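PDB 4ECO: uncharacterized protein from Bacteroides eggerthii DSM 20697, which is of unknown function but is built as a leucine-rich repeat solenoid, a fold that probably serves in binding other proteins. Local coordinates for residues H115-V119 / Q190-N194; N46-Q50 / L88-A93; T470-S476 / L500-D506. All blocks are in the same frame, centred on the assembly; numbering follows the deposited sequence.

Interaction 1. Residues H115-V119 / Q190-N194. With NA (sodium ion), chain C.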
loop_
_atom_site.group_PDB
_atom_site.type_symbol
_atom_site.label_atom_id
_atom_site.label_comp_id
_atom_site.label_asym_id
_atom_site.label_seq_id
_atom_site.Cartn_x
_atom_site.Cartn_y
_atom_site.Cartn_z
ATOM N N HIS A 115 -14.387 -0.619 -6.916
ATOM C CA HIS A 115 -13.761 -0.022 -5.737
ATOM C C HIS A 115 -13.703 1.498 -5.919
ATOM O O HIS A 115 -13.687 2.211 -4.919
ATOM C CB HIS A 115 -12.387 -0.628 -5.428
ATOM C CG HIS A 115 -11.330 -0.376 -6.449
ATOM N ND1 HIS A 115 -11.017 -1.318 -7.403
ATOM C CD2 HIS A 115 -10.499 0.684 -6.594
ATOM C CE1 HIS A 115 -10.022 -0.799 -8.107
ATOM N NE2 HIS A 115 -9.687 0.415 -7.664
ATOM N N GLY A 116 -13.767 1.963 -7.180
ATOM C CA GLY A 116 -13.773 3.375 -7.538
ATOM C C GLY A 116 -14.932 4.135 -6.917
ATOM O O GLY A 116 -14.775 5.280 -6.491
ATOM N N GLU A 117 -16.093 3.487 -6.810
ATOM C CA GLU A 117 -17.315 4.075 -6.246
ATOM C C GLU A 117 -17.141 4.499 -4.777
ATOM O O GLU A 117 -17.743 5.499 -4.365
ATOM C CB GLU A 117 -18.471 3.096 -6.377
ATOM C CG GLU A 117 -18.923 2.916 -7.819
ATOM C CD GLU A 117 -19.996 1.866 -8.008
ATOM O OE1 GLU A 117 -19.814 0.743 -7.473
ATOM O OE2 GLU A 117 -21.008 2.157 -8.694
ATOM N N LYS A 118 -16.273 3.795 -4.017
ATOM C CA LYS A 118 -15.985 4.124 -2.621
ATOM C C LYS A 118 -15.086 5.361 -2.517
ATOM O O LYS A 118 -15.066 5.985 -1.455
ATOM C CB LYS A 118 -15.332 2.925 -1.868
ATOM C CG LYS A 118 -16.281 1.765 -1.469
ATOM C CD LYS A 118 -17.493 2.174 -0.587
ATOM C CE LYS A 118 -18.786 2.018 -1.356
ATOM N NZ LYS A 118 -19.916 2.791 -0.794
ATOM N N VAL A 119 -14.343 5.712 -3.596
ATOM C CA VAL A 119 -13.419 6.879 -3.605
ATOM C C VAL A 119 -13.842 7.914 -4.678
ATOM O O VAL A 119 -13.023 8.732 -5.102
ATOM C CB VAL A 119 -11.908 6.500 -3.768
ATOM C CG1 VAL A 119 -11.399 5.745 -2.549
ATOM C CG2 VAL A 119 -11.642 5.711 -5.044
ATOM N N GLN A 190 -21.037 -0.966 2.769
ATOM C CA GLN A 190 -21.798 0.184 2.288
ATOM C C GLN A 190 -22.013 -0.023 0.811
ATOM O O GLN A 190 -21.052 -0.093 0.033
ATOM C CB GLN A 190 -21.045 1.491 2.600
ATOM C CG GLN A 190 -21.742 2.781 2.206
ATOM C CD GLN A 190 -20.833 3.942 2.471
ATOM O OE1 GLN A 190 -20.090 4.393 1.591
ATOM N NE2 GLN A 190 -20.813 4.390 3.720
ATOM N N LEU A 191 -23.272 -0.198 0.454
ATOM C CA LEU A 191 -23.691 -0.470 -0.907
ATOM C C LEU A 191 -23.679 0.786 -1.780
ATOM O O LEU A 191 -23.990 1.882 -1.294
ATOM C CB LEU A 191 -25.101 -1.098 -0.906
ATOM C CG LEU A 191 -25.288 -2.379 -0.056
ATOM C CD1 LEU A 191 -26.727 -2.843 -0.094
ATOM C CD2 LEU A 191 -24.360 -3.525 -0.512
ATOM N N SER A 192 -23.311 0.615 -3.075
ATOM C CA SER A 192 -23.295 1.663 -4.112
ATOM C C SER A 192 -24.440 1.430 -5.102
ATOM O O SER A 192 -24.735 2.274 -5.960
ATOM C CB SER A 192 -21.958 1.668 -4.851
ATOM O OG SER A 192 -21.863 0.560 -5.736
ATOM N N ASN A 193 -25.067 0.257 -4.988
ATOM C CA ASN A 193 -26.155 -0.201 -5.846
ATOM C C ASN A 193 -26.970 -1.293 -5.141
ATOM O O ASN A 193 -26.550 -1.815 -4.101
ATOM C CB ASN A 193 -25.570 -0.745 -7.168
ATOM C CG ASN A 193 -24.640 -1.920 -6.940
ATOM O OD1 ASN A 193 -25.067 -3.036 -6.647
ATOM N ND2 ASN A 193 -23.347 -1.676 -6.992
ATOM N N ASN A 194 -28.088 -1.692 -5.770
ATOM C CA ASN A 194 -28.928 -2.757 -5.271
ATOM C C ASN A 194 -29.079 -3.863 -6.354
ATOM O O ASN A 194 -30.190 -4.314 -6.635
ATOM C CB ASN A 194 -30.266 -2.215 -4.804
ATOM C CG ASN A 194 -30.922 -3.130 -3.813
ATOM O OD1 ASN A 194 -30.560 -3.164 -2.625
ATOM N ND2 ASN A 194 -31.860 -3.933 -4.299
HETATM NA NA NA C . -23.357 3.350 -7.684
HETATM O O HOH W 1 -17.714 5.482 0.490
#
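E117 OE1 is gripped by two donors: it takes the hydroxyl of S192, OG to OE1 2.7 Å, from above the carboxylate plane, and the backbone N-H of S114. E117 OE2 lies 2.8 Å from the sodium ion and also accepts a bond from the backbone N of G90, while S192 closes on the same ion with its carbonyl, O to sodium 2.5 Å. One serine therefore serves the site twice, by hydroxyl to the glutamate and by backbone to the metal. Beyond CG the glutamate chain runs extended (chi2 175°), which carries the carboxylate across to the serine. Both segments belong to a long, partly helical excursion between strands 109-111 and 210-214, parallel neighbours in the leucine-rich repeat solenoid, and the sodium site brings the start of that excursion against the stretch leading into strand 194-198. The K118 chain, bent at chi2 (-57°), sends NZ to Q190 OE1 at 2.9 Å; it arrives in the carbonyl plane on a lone pair. A weaker bond of 3.2 Å joins NZ to the backbone O of Q190. Q190 OE1 also accepts from a water that bridges, more weakly, to K118 O.

Interaction 2. Residues N46-Q50 / L88-A93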
loop_
_atom_site.group_PDB
_atom_site.type_symbol
_atom_site.label_atom_id
_atom_site.label_comp_id
_atom_site.label_asym_id
_atom_site.label_seq_id
_atom_site.Cartn_x
_atom_site.Cartn_y
_atom_site.Cartn_z
ATOM N N ASN A 46 -34.649 5.772 -12.296
ATOM C CA ASN A 46 -34.320 6.350 -10.997
ATOM C C ASN A 46 -32.812 6.418 -10.729
ATOM O O ASN A 46 -32.407 6.790 -9.616
ATOM C CB ASN A 46 -35.030 5.601 -9.882
ATOM C CG ASN A 46 -36.531 5.824 -9.939
ATOM O OD1 ASN A 46 -37.309 4.883 -10.092
ATOM N ND2 ASN A 46 -36.966 7.084 -9.921
ATOM N N TRP A 47 -31.994 6.166 -11.763
ATOM C CA TRP A 47 -30.542 6.319 -11.712
ATOM C C TRP A 47 -30.147 7.775 -11.518
ATOM O O TRP A 47 -30.793 8.661 -12.097
ATOM C CB TRP A 47 -29.923 5.834 -13.034
ATOM C CG TRP A 47 -29.850 4.360 -13.263
ATOM C CD1 TRP A 47 -30.392 3.372 -12.497
ATOM C CD2 TRP A 47 -29.206 3.709 -14.364
ATOM N NE1 TRP A 47 -30.118 2.141 -13.051
ATOM C CE2 TRP A 47 -29.391 2.319 -14.198
ATOM C CE3 TRP A 47 -28.486 4.169 -15.483
ATOM C CZ2 TRP A 47 -28.904 1.382 -15.113
ATOM C CZ3 TRP A 47 -27.972 3.239 -16.371
ATOM C CH2 TRP A 47 -28.205 1.866 -16.196
ATOM N N SER A 48 -29.079 8.037 -10.747
ATOM C CA SER A 48 -28.559 9.399 -10.593
ATOM C C SER A 48 -27.083 9.281 -10.303
ATOM O O SER A 48 -26.722 8.758 -9.248
ATOM C CB SER A 48 -29.310 10.192 -9.519
ATOM O OG SER A 48 -29.118 11.591 -9.684
ATOM N N GLN A 49 -26.221 9.714 -11.261
ATOM C CA GLN A 49 -24.758 9.566 -11.174
ATOM C C GLN A 49 -24.091 10.489 -10.112
ATOM O O GLN A 49 -24.573 11.603 -9.831
ATOM C CB GLN A 49 -24.086 9.779 -12.539
ATOM C CG GLN A 49 -22.671 9.184 -12.611
ATOM C CD GLN A 49 -22.394 8.403 -13.869
ATOM O OE1 GLN A 49 -22.441 8.917 -15.007
ATOM N NE2 GLN A 49 -22.046 7.143 -13.678
ATOM N N GLN A 50 -22.949 9.967 -9.541
ATOM C CA GLN A 50 -22.075 10.571 -8.515
ATOM C C GLN A 50 -21.122 11.700 -9.152
ATOM O O GLN A 50 -21.460 12.884 -9.033
ATOM C CB GLN A 50 -21.266 9.478 -7.726
ATOM C CG GLN A 50 -20.403 8.486 -8.552
ATOM C CD GLN A 50 -19.505 7.537 -7.742
ATOM O OE1 GLN A 50 -19.933 6.807 -6.825
ATOM N NE2 GLN A 50 -18.242 7.454 -8.137
ATOM N N LEU A 88 -21.816 0.621 -15.115
ATOM C CA LEU A 88 -22.923 1.111 -14.316
ATOM C C LEU A 88 -22.423 1.902 -13.148
ATOM O O LEU A 88 -23.240 2.326 -12.310
ATOM C CB LEU A 88 -23.780 -0.038 -13.803
ATOM C CG LEU A 88 -24.436 -0.949 -14.806
ATOM C CD1 LEU A 88 -25.101 -2.072 -14.081
ATOM C CD2 LEU A 88 -25.385 -0.189 -15.730
ATOM N N GLU A 89 -21.079 2.089 -13.061
ATOM C CA GLU A 89 -20.431 2.801 -11.958
ATOM C C GLU A 89 -21.132 4.130 -11.627
ATOM O O GLU A 89 -21.392 4.920 -12.539
ATOM C CB GLU A 89 -18.960 3.092 -12.285
ATOM C CG GLU A 89 -18.002 1.932 -12.113
ATOM C CD GLU A 89 -16.621 2.306 -12.604
ATOM O OE1 GLU A 89 -16.499 2.754 -13.772
ATOM O OE2 GLU A 89 -15.664 2.189 -11.805
ATOM N N GLY A 90 -21.470 4.309 -10.342
ATOM C CA GLY A 90 -22.087 5.514 -9.792
ATOM C C GLY A 90 -23.547 5.781 -10.093
ATOM O O GLY A 90 -24.109 6.742 -9.561
ATOM N N PHE A 91 -24.186 4.932 -10.899
ATOM C CA PHE A 91 -25.580 5.155 -11.286
ATOM C C PHE A 91 -26.564 4.780 -10.195
ATOM O O PHE A 91 -27.665 5.340 -10.151
ATOM C CB PHE A 91 -25.928 4.391 -12.576
ATOM C CG PHE A 91 -25.466 5.073 -13.839
ATOM C CD1 PHE A 91 -25.875 6.372 -14.139
ATOM C CD2 PHE A 91 -24.652 4.406 -14.751
ATOM C CE1 PHE A 91 -25.464 6.990 -15.329
ATOM C CE2 PHE A 91 -24.251 5.023 -15.943
ATOM C CZ PHE A 91 -24.667 6.308 -16.226
ATOM N N GLY A 92 -26.181 3.849 -9.338
ATOM C CA GLY A 92 -27.055 3.400 -8.266
ATOM C C GLY A 92 -28.154 2.503 -8.784
ATOM O O GLY A 92 -29.299 2.599 -8.343
ATOM N N ALA A 93 -27.787 1.611 -9.721
ATOM C CA ALA A 93 -28.653 0.621 -10.353
ATOM C C ALA A 93 -29.272 -0.314 -9.301
ATOM O O ALA A 93 -28.629 -0.615 -8.288
ATOM C CB ALA A 93 -27.854 -0.174 -11.367
#
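The two backbones touch through a single well-formed bond, S48 N to F91 O at 3.1 Å with an N-H...O angle of 154°, just where 88-93 leaves a type II turn that is closed by F91 N on L88 O. The positive phi of G90 suits that turn, and its carbonyl oxygen receives the CA-H of Q49 at 3.3 Å. F91 is the centre of a three-layer sandwich. On one face lies the six-membered ring of W47 in an offset stack, centroids 4.7 Å apart and planes at 25°; the indole is brought there by a chi1 of -75°, which sets CG beside the backbone N and opposite the carbonyl carbon. On the other face of F91 the Q49 amide lies nearly flat, with NE2 above the middle of the phenyl ring. From there Q49 NE2 also makes a weak bond to the carbonyl of E89. The contact pairs the loop after helix 27-41, in the N-terminal part of the leucine-rich repeat region, with the turn that follows strand 83-87, consistent with a cap over the first repeats. Beyond F91, the indole also touches L88 and A93: CH2 meets L88 CD2 at 3.5 Å, and A93 CB lies 3.6 Å from NE1, whose hydrogen goes to the carbonyl of L42. Replacing W47 by alanine removes the indole, and F91 would probably lose its aromatic stacking partner, a gap open beside L88 and A93, and the L42 carbonyl be left without its donor. W39 and W60 each meet the indole edge-to-face.

Interaction 3. Residues T470-S476 / L500-D506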
loop_
_atom_site.group_PDB
_atom_site.type_symbol
_atom_site.label_atom_id
_atom_site.label_comp_id
_atom_site.label_asym_id
_atom_site.label_seq_id
_atom_site.Cartn_x
_atom_site.Cartn_y
_atom_site.Cartn_z
ATOM N N THR A 470 19.464 0.738 25.037
ATOM C CA THR A 470 20.014 1.451 26.200
ATOM C C THR A 470 21.394 1.998 25.847
ATOM O O THR A 470 21.837 2.986 26.448
ATOM C CB THR A 470 20.053 0.562 27.436
ATOM O OG1 THR A 470 20.589 -0.717 27.087
ATOM C CG2 THR A 470 18.685 0.385 28.051
ATOM N N GLU A 471 22.065 1.366 24.858
ATOM C CA GLU A 471 23.353 1.822 24.342
ATOM C C GLU A 471 23.716 1.092 23.036
ATOM O O GLU A 471 23.324 -0.065 22.836
ATOM C CB GLU A 471 24.500 1.697 25.368
ATOM C CG GLU A 471 24.810 0.295 25.852
ATOM C CD GLU A 471 25.886 0.262 26.913
ATOM O OE1 GLU A 471 27.002 0.777 26.655
ATOM O OE2 GLU A 471 25.606 -0.296 27.998
ATOM N N ILE A 472 24.427 1.820 22.134
ATOM C CA ILE A 472 24.965 1.330 20.863
ATOM C C ILE A 472 26.479 1.252 21.121
ATOM O O ILE A 472 27.194 2.254 20.948
ATOM C CB ILE A 472 24.576 2.155 19.588
ATOM C CG1 ILE A 472 23.154 2.796 19.620
ATOM C CG2 ILE A 472 24.859 1.372 18.316
ATOM C CD1 ILE A 472 21.971 1.933 19.422
ATOM N N PRO A 473 26.960 0.101 21.657
ATOM C CA PRO A 473 28.371 -0.000 22.053
ATOM C C PRO A 473 29.372 -0.052 20.893
ATOM O O PRO A 473 29.010 -0.080 19.711
ATOM C CB PRO A 473 28.411 -1.307 22.836
ATOM C CG PRO A 473 27.313 -2.116 22.269
ATOM C CD PRO A 473 26.230 -1.145 21.969
ATOM N N LYS A 474 30.656 -0.063 21.295
ATOM C CA LYS A 474 31.901 -0.053 20.542
ATOM C C LYS A 474 31.738 -0.659 19.140
ATOM O O LYS A 474 31.809 0.110 18.193
ATOM C CB LYS A 474 33.031 -0.773 21.335
ATOM C CG LYS A 474 34.408 -0.683 20.693
ATOM C CD LYS A 474 35.583 -0.728 21.682
ATOM C CE LYS A 474 36.104 -2.111 21.967
ATOM N NZ LYS A 474 37.546 -2.091 22.338
ATOM N N ASN A 475 31.532 -1.974 18.979
ATOM C CA ASN A 475 31.477 -2.473 17.612
ATOM C C ASN A 475 30.056 -2.893 17.229
ATOM O O ASN A 475 29.692 -4.072 17.310
ATOM C CB ASN A 475 32.469 -3.606 17.438
ATOM C CG ASN A 475 33.894 -3.140 17.495
ATOM O OD1 ASN A 475 34.336 -2.318 16.691
ATOM N ND2 ASN A 475 34.641 -3.669 18.443
ATOM N N SER A 476 29.251 -1.900 16.823
ATOM C CA SER A 476 27.867 -2.107 16.435
ATOM C C SER A 476 27.666 -1.858 14.946
ATOM O O SER A 476 26.786 -2.475 14.351
ATOM C CB SER A 476 26.948 -1.205 17.247
ATOM O OG SER A 476 26.930 -1.552 18.623
ATOM N N LEU A 500 18.438 5.292 25.537
ATOM C CA LEU A 500 19.859 5.432 25.241
ATOM C C LEU A 500 20.571 6.399 26.165
ATOM O O LEU A 500 20.127 7.527 26.342
ATOM C CB LEU A 500 20.074 5.891 23.789
ATOM C CG LEU A 500 19.753 4.891 22.669
ATOM C CD1 LEU A 500 19.691 5.586 21.329
ATOM C CD2 LEU A 500 20.794 3.790 22.596
ATOM N N THR A 501 21.717 5.966 26.705
ATOM C CA THR A 501 22.618 6.762 27.570
ATOM C C THR A 501 23.980 6.912 26.931
ATOM O O THR A 501 24.728 7.835 27.299
ATOM C CB THR A 501 22.786 6.146 28.960
ATOM O OG1 THR A 501 23.097 4.763 28.806
ATOM C CG2 THR A 501 21.548 6.317 29.845
ATOM N N LYS A 502 24.308 6.021 25.963
ATOM C CA LYS A 502 25.609 6.025 25.304
ATOM C C LYS A 502 25.582 5.596 23.862
ATOM O O LYS A 502 24.823 4.716 23.469
ATOM C CB LYS A 502 26.584 5.076 26.032
ATOM C CG LYS A 502 27.728 5.764 26.758
ATOM C CD LYS A 502 28.373 4.826 27.794
ATOM C CE LYS A 502 27.504 4.558 29.018
ATOM N NZ LYS A 502 28.135 3.592 29.959
ATOM N N LEU A 503 26.508 6.176 23.100
ATOM C CA LEU A 503 26.788 5.781 21.736
ATOM C C LEU A 503 28.232 5.211 21.740
ATOM O O LEU A 503 28.626 4.598 22.743
ATOM C CB LEU A 503 26.555 6.918 20.717
ATOM C CG LEU A 503 25.108 7.463 20.563
ATOM C CD1 LEU A 503 25.033 8.406 19.403
ATOM C CD2 LEU A 503 24.066 6.351 20.360
ATOM N N SER A 504 28.995 5.361 20.641
ATOM C CA SER A 504 30.366 4.862 20.465
ATOM C C SER A 504 31.029 5.650 19.383
ATOM O O SER A 504 30.364 6.465 18.735
ATOM C CB SER A 504 30.376 3.375 20.117
ATOM O OG SER A 504 29.548 3.095 18.996
ATOM N N ASP A 505 32.326 5.401 19.136
ATOM C CA ASP A 505 33.066 6.118 18.095
ATOM C C ASP A 505 32.681 5.610 16.714
ATOM O O ASP A 505 33.206 6.093 15.706
ATOM C CB ASP A 505 34.566 6.015 18.332
ATOM C CG ASP A 505 35.025 6.876 19.481
ATOM O OD1 ASP A 505 34.149 7.337 20.275
ATOM O OD2 ASP A 505 36.254 7.070 19.616
ATOM N N ASP A 506 31.704 4.679 16.680
ATOM C CA ASP A 506 31.081 4.160 15.474
ATOM C C ASP A 506 30.334 5.258 14.750
ATOM O O ASP A 506 29.969 5.068 13.598
ATOM C CB ASP A 506 30.079 3.026 15.812
ATOM C CG ASP A 506 30.644 1.663 16.159
ATOM O OD1 ASP A 506 31.896 1.531 16.227
ATOM O OD2 ASP A 506 29.839 0.724 16.363
#
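Two extended, nearly parallel loops lie alongside each other here, each following the strand of its own turn of the solenoid: 470-476 comes after strand 461-463, while the loop 500-506 follows strand 492-494. T470 O is the shared acceptor at one end. T501 N reaches it at 3.0 Å and T501 OG1 at 3.2 Å, from opposite faces of the carbonyl plane; the threonine can use both because chi1 (49°) tucks OG1 back between its N and carbonyl carbon. Next along, I472 N donates to K502 O at 3.2 Å and almost straight (163°). S504 OG then bonds I472 O from above the carbonyl plane. At the far end D506 OD2 takes the backbone N of S476, nearly along the C-O axis of the carboxylate, at 2.7 Å, and L477 N as well, but the carboxylate sits too near K474 O, so its exact placement is doubtful. S476 OG turns back to the carbonyl of P473, fixing the bend of its own loop. Beneath this polar edge I472 packs inward, with CG1 against L503 CD2 at 3.7 Å and CD1 against L500 CD2; F448 and F525 border the same apolar layer. The matching T-E-I-P and T-K-L-S segments stack as corresponding positions of consecutive leucine-rich repeats, aliphatic residues filling the core and backbone and side-chain hydrogen bonds joining coil to coil.

In the fold
Read from the N terminus, the three contacts follow in series, none nested and none crossing. Interaction 2 comes first, closing the loop between 46-50 and 88-93 and tying the N-terminal region to the first strands of the solenoid. Interaction 1 then closes the longer, partly helical excursion between 115-119 and 190-194. The two are neighbours, with centres about 10 Å apart; they touch through G90 and E117 and through a probable hydrogen bond from N194 to A93, so the turn in 88-93 takes part in both. Interaction 3 closes about one turn of the solenoid far along the chain, its centre about 53 Å from that of interaction 1 and on the opposite side of the chain's centre.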